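Putative transcriptional regulator, IclR family (Arthrobacter aurescens, PDB 3OBF) probably acts as a DNA-binding transcription factor of the IclR family, this chain being its C-terminal, GAF-like domain, of the kind that usually senses effectors. Local coordinates at residues Ile40-Gln45 / Lys145-Gln150; Ser63-Leu68 / Leu100-Ser105. One frame throughout, in Å; residues are numbered along the deposited sequence.

Contact 1 (Ile40-Gln45 / Lys145-Gln150); sequences IPSRHQ and KFRVSQ
R147 reaches across to the turn at S42-H44 and lays its guanidinium flat on the imidazole of H44, the two centres 3.9 Å apart and the planes only 8° from parallel. Two flat groups can stack while one of them also bonds through its N-H groups, and this pair is a worked example. CE1 of H44 sits over the middle of the guanidinium, with R147 CZ at 3.7 Å. The same arginine turns NH1 to the backbone of its stacking partner, giving a hydrogen bond of 3.0 Å to H44 O, moderately bent at 151° and approached from somewhat outside the carbonyl plane. Stack, bond and the salt bridge of NH2 to E22 together limit the rotation of the guanidinium. Its chain runs extended from CG to NE, which carries the charge from one loop to the other. R147 NH1 lies over the centre of the imidazole on one face and R43 CZ over it on the other, so H44 is sandwiched between two arginines; a neutral imidazole would probably be preferred there.

S42 grips the imidazole through ND1, its OG tilted out of the ring plane. This OG accepts from H44 N at 3.1 Å, the mark of an ST turn, and from H44 ND1 at 3.2 Å, and it is also hydrogen-bonded to G21 O. OG can reach back to the turn because it stands anti to the S42 backbone N (chi1 176°). R147 NH2 comes within 3.3 Å of S42 OG, but the stronger partner of R147 NH2 is E22. The contact thus joins the loop leaving strand 34-40 to the one between strand 135-144 and helix 150-170, with the G21-T23 link between helix 3-20 and strand 24-29 supplying further partners.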
loop_
_atom_site.group_PDB
_atom_site.type_symbol
_atom_site.label_atom_id
_atom_site.label_comp_id
_atom_site.label_asym_id
_atom_site.label_seq_id
_atom_site.Cartn_x
_atom_site.Cartn_y
_atom_site.Cartn_z
ATOM N N ILE A 40 2.131 4.680 12.688
ATOM C CA ILE A 40 2.731 5.795 13.425
ATOM C C ILE A 40 2.088 7.042 12.856
ATOM O O ILE A 40 2.111 7.237 11.656
ATOM C CB ILE A 40 4.234 5.939 13.142
ATOM C CG1 ILE A 40 4.963 4.590 13.170
ATOM C CG2 ILE A 40 4.900 7.025 14.121
ATOM C CD1 ILE A 40 5.082 4.022 14.572
ATOM N N PRO A 41 1.536 7.920 13.693
ATOM C CA PRO A 41 0.885 9.097 13.077
ATOM C C PRO A 41 1.886 10.191 12.618
ATOM O O PRO A 41 2.960 10.343 13.219
ATOM C CB PRO A 41 -0.013 9.646 14.213
ATOM C CG PRO A 41 0.790 9.318 15.497
ATOM C CD PRO A 41 1.341 7.864 15.156
ATOM N N SER A 42 1.522 10.916 11.554
ATOM C CA SER A 42 2.193 12.143 11.140
ATOM C C SER A 42 2.370 13.093 12.336
ATOM O O SER A 42 1.494 13.176 13.195
ATOM C CB SER A 42 1.341 12.846 10.079
ATOM O OG SER A 42 1.901 14.092 9.710
ATOM N N ARG A 43 3.494 13.805 12.388
ATOM C CA ARG A 43 3.735 14.800 13.454
ATOM C C ARG A 43 2.853 16.028 13.233
ATOM O O ARG A 43 2.804 16.925 14.064
ATOM C CB ARG A 43 5.203 15.254 13.496
ATOM C CG ARG A 43 5.603 16.022 12.250
ATOM C CD ARG A 43 7.045 16.475 12.252
ATOM N NE ARG A 43 7.326 17.190 11.014
ATOM C CZ ARG A 43 7.032 18.476 10.814
ATOM N NH1 ARG A 43 6.477 19.207 11.791
ATOM N NH2 ARG A 43 7.303 19.038 9.642
ATOM N N HIS A 44 2.191 16.087 12.087
ATOM C CA HIS A 44 1.225 17.142 11.860
ATOM C C HIS A 44 0.051 16.663 11.039
ATOM O O HIS A 44 -0.227 17.217 9.970
ATOM C CB HIS A 44 1.867 18.430 11.289
ATOM C CG HIS A 44 2.655 18.258 10.017
ATOM N ND1 HIS A 44 3.087 17.040 9.541
ATOM C CD2 HIS A 44 3.143 19.183 9.158
ATOM C CE1 HIS A 44 3.780 17.214 8.431
ATOM N NE2 HIS A 44 3.826 18.508 8.177
ATOM N N GLN A 45 -0.643 15.632 11.526
ATOM C CA GLN A 45 -1.840 15.165 10.817
ATOM C C GLN A 45 -2.997 16.133 11.007
ATOM O O GLN A 45 -3.121 16.797 12.045
ATOM C CB GLN A 45 -2.256 13.740 11.181
ATOM C CG GLN A 45 -1.978 13.292 12.584
ATOM C CD GLN A 45 -2.799 12.073 12.960
ATOM O OE1 GLN A 45 -2.899 11.105 12.203
ATOM N NE2 GLN A 45 -3.404 12.119 14.135
ATOM N N LYS A 145 -3.443 15.464 0.239
ATOM C CA LYS A 145 -3.071 15.928 -1.096
ATOM C C LYS A 145 -2.541 17.359 -1.121
ATOM O O LYS A 145 -1.576 17.627 -1.825
ATOM C CB LYS A 145 -4.198 15.762 -2.125
ATOM C CG LYS A 145 -3.705 15.906 -3.583
ATOM C CD LYS A 145 -4.564 15.104 -4.576
ATOM C CE LYS A 145 -4.309 15.519 -6.018
ATOM N NZ LYS A 145 -5.573 15.519 -6.851
ATOM N N PHE A 146 -3.138 18.257 -0.333
ATOM C CA PHE A 146 -2.729 19.664 -0.384
ATOM C C PHE A 146 -1.206 19.886 -0.243
ATOM O O PHE A 146 -0.656 20.792 -0.865
ATOM C CB PHE A 146 -3.531 20.551 0.594
ATOM C CG PHE A 146 -3.206 20.321 2.046
ATOM C CD1 PHE A 146 -2.079 20.915 2.632
ATOM C CD2 PHE A 146 -4.030 19.522 2.841
ATOM C CE1 PHE A 146 -1.764 20.699 3.978
ATOM C CE2 PHE A 146 -3.726 19.314 4.187
ATOM C CZ PHE A 146 -2.591 19.900 4.754
ATOM N N ARG A 147 -0.520 19.050 0.540
ATOM C CA ARG A 147 0.891 19.323 0.806
ATOM C C ARG A 147 1.832 18.437 0.025
ATOM O O ARG A 147 3.047 18.529 0.172
ATOM C CB ARG A 147 1.209 19.321 2.317
ATOM C CG ARG A 147 0.777 18.092 3.115
ATOM C CD ARG A 147 1.419 18.133 4.513
ATOM N NE ARG A 147 1.290 16.865 5.245
ATOM C CZ ARG A 147 0.694 16.738 6.430
ATOM N NH1 ARG A 147 0.173 17.815 7.030
ATOM N NH2 ARG A 147 0.618 15.539 7.019
ATOM N N VAL A 148 1.267 17.593 -0.820
ATOM C CA VAL A 148 2.053 16.617 -1.568
ATOM C C VAL A 148 1.824 16.830 -3.043
ATOM O O VAL A 148 0.714 16.662 -3.542
ATOM C CB VAL A 148 1.699 15.124 -1.221
ATOM C CG1 VAL A 148 2.574 14.178 -2.015
ATOM C CG2 VAL A 148 1.868 14.835 0.264
ATOM N N SER A 149 2.891 17.213 -3.722
ATOM C CA SER A 149 2.903 17.362 -5.151
ATOM C C SER A 149 3.389 16.042 -5.725
ATOM O O SER A 149 3.850 15.147 -4.976
ATOM C CB SER A 149 3.897 18.469 -5.526
ATOM O OG SER A 149 5.208 18.069 -5.166
ATOM N N GLN A 150 3.292 15.923 -7.053
ATOM C CA GLN A 150 3.764 14.728 -7.743
ATOM C C GLN A 150 5.217 14.401 -7.385
ATOM O O GLN A 150 5.567 13.238 -7.217
ATOM C CB GLN A 150 3.570 14.829 -9.262
ATOM C CG GLN A 150 3.733 13.476 -9.971
ATOM C CD GLN A 150 2.829 13.325 -11.206
ATOM O OE1 GLN A 150 2.382 14.317 -11.806
ATOM N NE2 GLN A 150 2.559 12.072 -11.587
#

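Contact 2 (Ser63-Leu68 / Leu100-Ser105); sequences SVQVFL and LRLKES
Q65 swings CG anti to its own carbonyl carbon (chi1 -73°) and then runs extended to its amide, while R101 has CG anti to the backbone N and a chain stretched as far as NE, which brings OE1 of Q65 alongside NE of R101 in the space between the helices. The helices themselves, 62-69 and 92-108 of the GAF-like domain, cross almost at right angles, their short segments at -89° with axes 9.2 Å apart. A perpendicular crossing confines close approach to a small patch, and here Q65 and L102 supply most of it.

The apolar half of the patch belongs to L102, whose two methyls divide the work. CD2 rests against the backbone and base of Q65, 3.4 Å from Q65 O and 3.8 Å from Q65 CB; CD1 leans on L68, touching its CB at 3.9 Å. Beside this lies the polar half, with Q65 buried and R101 only partly so. The amide of Q65 and the guanidinium of R101 are turned 77° against each other, and the amide nitrogen NE2 bonds to the backbone oxygens of L60 and V112. R101 NH2 also bonds to V112 O and forms a salt bridge with E116. With Q65 cut back to an alanine, R101 NE would probably be left without this acceptor, the oxygens of L60 and V112 would lose a donor, and a gap would open between the helices next to R101. In the bond itself, R101 NE stands 3.0 Å from Q65 OE1, which lies near the guanidinium plane, whereas NE comes from above the amide plane, well away from a lone-pair direction.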
loop_
_atom_site.group_PDB
_atom_site.type_symbol
_atom_site.label_atom_id
_atom_site.label_comp_id
_atom_site.label_asym_id
_atom_site.label_seq_id
_atom_site.Cartn_x
_atom_site.Cartn_y
_atom_site.Cartn_z
ATOM N N SER A 63 -2.394 0.601 -1.148
ATOM C CA SER A 63 -2.337 -0.624 -0.383
ATOM C C SER A 63 -3.033 -1.790 -1.105
ATOM O O SER A 63 -2.542 -2.934 -1.131
ATOM C CB SER A 63 -3.046 -0.330 0.938
ATOM O OG SER A 63 -2.950 -1.387 1.836
ATOM N N VAL A 64 -4.182 -1.482 -1.688
ATOM C CA VAL A 64 -5.025 -2.462 -2.346
ATOM C C VAL A 64 -4.336 -2.884 -3.655
ATOM O O VAL A 64 -4.295 -4.082 -3.968
ATOM C CB VAL A 64 -6.446 -1.909 -2.579
ATOM C CG1 VAL A 64 -7.275 -2.853 -3.488
ATOM C CG2 VAL A 64 -7.146 -1.737 -1.232
ATOM N N GLN A 65 -3.750 -1.913 -4.375
ATOM C CA GLN A 65 -3.018 -2.207 -5.620
ATOM C C GLN A 65 -1.898 -3.207 -5.361
ATOM O O GLN A 65 -1.750 -4.197 -6.109
ATOM C CB GLN A 65 -2.412 -0.945 -6.234
ATOM C CG GLN A 65 -3.426 0.017 -6.894
ATOM C CD GLN A 65 -2.759 1.301 -7.399
ATOM O OE1 GLN A 65 -1.894 1.263 -8.296
ATOM N NE2 GLN A 65 -3.148 2.442 -6.824
ATOM N N VAL A 66 -1.114 -2.943 -4.310
ATOM C CA VAL A 66 0.032 -3.801 -3.942
ATOM C C VAL A 66 -0.427 -5.256 -3.719
ATOM O O VAL A 66 0.138 -6.196 -4.301
ATOM C CB VAL A 66 0.707 -3.238 -2.688
ATOM C CG1 VAL A 66 1.675 -4.220 -2.079
ATOM C CG2 VAL A 66 1.394 -1.962 -3.034
ATOM N N PHE A 67 -1.457 -5.442 -2.895
ATOM C CA PHE A 67 -1.950 -6.787 -2.672
ATOM C C PHE A 67 -2.555 -7.459 -3.911
ATOM O O PHE A 67 -2.367 -8.648 -4.131
ATOM C CB PHE A 67 -2.944 -6.831 -1.502
ATOM C CG PHE A 67 -2.316 -6.545 -0.191
ATOM C CD1 PHE A 67 -1.265 -7.338 0.282
ATOM C CD2 PHE A 67 -2.754 -5.476 0.579
ATOM C CE1 PHE A 67 -0.653 -7.075 1.510
ATOM C CE2 PHE A 67 -2.145 -5.209 1.830
ATOM C CZ PHE A 67 -1.101 -6.023 2.295
ATOM N N LEU A 68 -3.293 -6.722 -4.717
ATOM C CA LEU A 68 -3.861 -7.330 -5.913
ATOM C C LEU A 68 -2.775 -7.755 -6.931
ATOM O O LEU A 68 -2.989 -8.675 -7.724
ATOM C CB LEU A 68 -4.908 -6.403 -6.522
ATOM C CG LEU A 68 -6.211 -6.233 -5.718
ATOM C CD1 LEU A 68 -7.154 -5.284 -6.443
ATOM C CD2 LEU A 68 -6.910 -7.545 -5.522
ATOM N N LEU A 100 -2.355 -3.641 -15.819
ATOM C CA LEU A 100 -1.054 -3.102 -16.234
ATOM C C LEU A 100 -0.523 -2.183 -15.154
ATOM O O LEU A 100 0.667 -2.218 -14.831
ATOM C CB LEU A 100 -1.163 -2.345 -17.566
ATOM C CG LEU A 100 0.037 -1.566 -18.146
ATOM C CD1 LEU A 100 1.359 -2.368 -18.147
ATOM C CD2 LEU A 100 -0.246 -1.076 -19.560
ATOM N N ARG A 101 -1.419 -1.392 -14.568
ATOM C CA ARG A 101 -1.058 -0.499 -13.474
ATOM C C ARG A 101 -0.470 -1.293 -12.285
ATOM O O ARG A 101 0.449 -0.837 -11.609
ATOM C CB ARG A 101 -2.272 0.332 -13.078
ATOM C CG ARG A 101 -1.959 1.582 -12.327
ATOM C CD ARG A 101 -3.179 2.014 -11.509
ATOM N NE ARG A 101 -2.819 3.056 -10.542
ATOM C CZ ARG A 101 -3.163 4.340 -10.629
ATOM N NH1 ARG A 101 -3.900 4.777 -11.643
ATOM N NH2 ARG A 101 -2.773 5.181 -9.684
ATOM N N LEU A 102 -0.987 -2.495 -12.068
ATOM C CA LEU A 102 -0.461 -3.406 -11.064
ATOM C C LEU A 102 0.980 -3.830 -11.393
ATOM O O LEU A 102 1.889 -3.670 -10.567
ATOM C CB LEU A 102 -1.391 -4.626 -10.882
ATOM C CG LEU A 102 -2.820 -4.359 -10.385
ATOM C CD1 LEU A 102 -3.471 -5.657 -10.019
ATOM C CD2 LEU A 102 -2.862 -3.352 -9.189
ATOM N N LYS A 103 1.194 -4.317 -12.605
ATOM C CA LYS A 103 2.533 -4.743 -13.020
ATOM C C LYS A 103 3.529 -3.587 -12.945
ATOM O O LYS A 103 4.663 -3.781 -12.514
ATOM C CB LYS A 103 2.527 -5.353 -14.431
ATOM C CG LYS A 103 2.092 -6.838 -14.480
ATOM C CD LYS A 103 1.810 -7.279 -15.934
ATOM C CE LYS A 103 0.922 -8.512 -15.972
ATOM N NZ LYS A 103 -0.093 -8.355 -17.036
ATOM N N GLU A 104 3.103 -2.390 -13.347
ATOM C CA GLU A 104 3.990 -1.229 -13.294
ATOM C C GLU A 104 4.412 -0.900 -11.867
ATOM O O GLU A 104 5.529 -0.449 -11.627
ATOM C CB GLU A 104 3.361 -0.027 -13.993
ATOM C CG GLU A 104 3.285 -0.253 -15.527
ATOM C CD GLU A 104 2.683 0.908 -16.289
ATOM O OE1 GLU A 104 1.807 1.609 -15.729
ATOM O OE2 GLU A 104 3.099 1.128 -17.453
ATOM N N SER A 105 3.529 -1.158 -10.916
ATOM C CA SER A 105 3.845 -0.844 -9.545
ATOM C C SER A 105 4.911 -1.799 -9.011
ATOM O O SER A 105 5.794 -1.392 -8.272
ATOM C CB SER A 105 2.581 -0.834 -8.692
ATOM O OG SER A 105 2.057 -2.146 -8.548
#

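Both contacts belong to the one IclR C-terminal domain, yet they lie on opposite sides of the chain's centre, their own centres about 22 Å apart and their nearest atoms about 9 Å apart without touching. In chain order the two halves of contact 1 enclose those of contact 2: 40-45, 63-68, 100-105, then 145-150. The six-stranded antiparallel sheet relates them. Contact 1 ties loops that follow strands 34-40 and 135-144, whereas contact 2 joins two helices, the first of which packs side chains on strands 24-29 and 135-144. Strand 135-144 therefore runs from the neighbourhood of one contact to that of the other; one contact thus lies at a loop end of the sheet and the other in the helices packed against it.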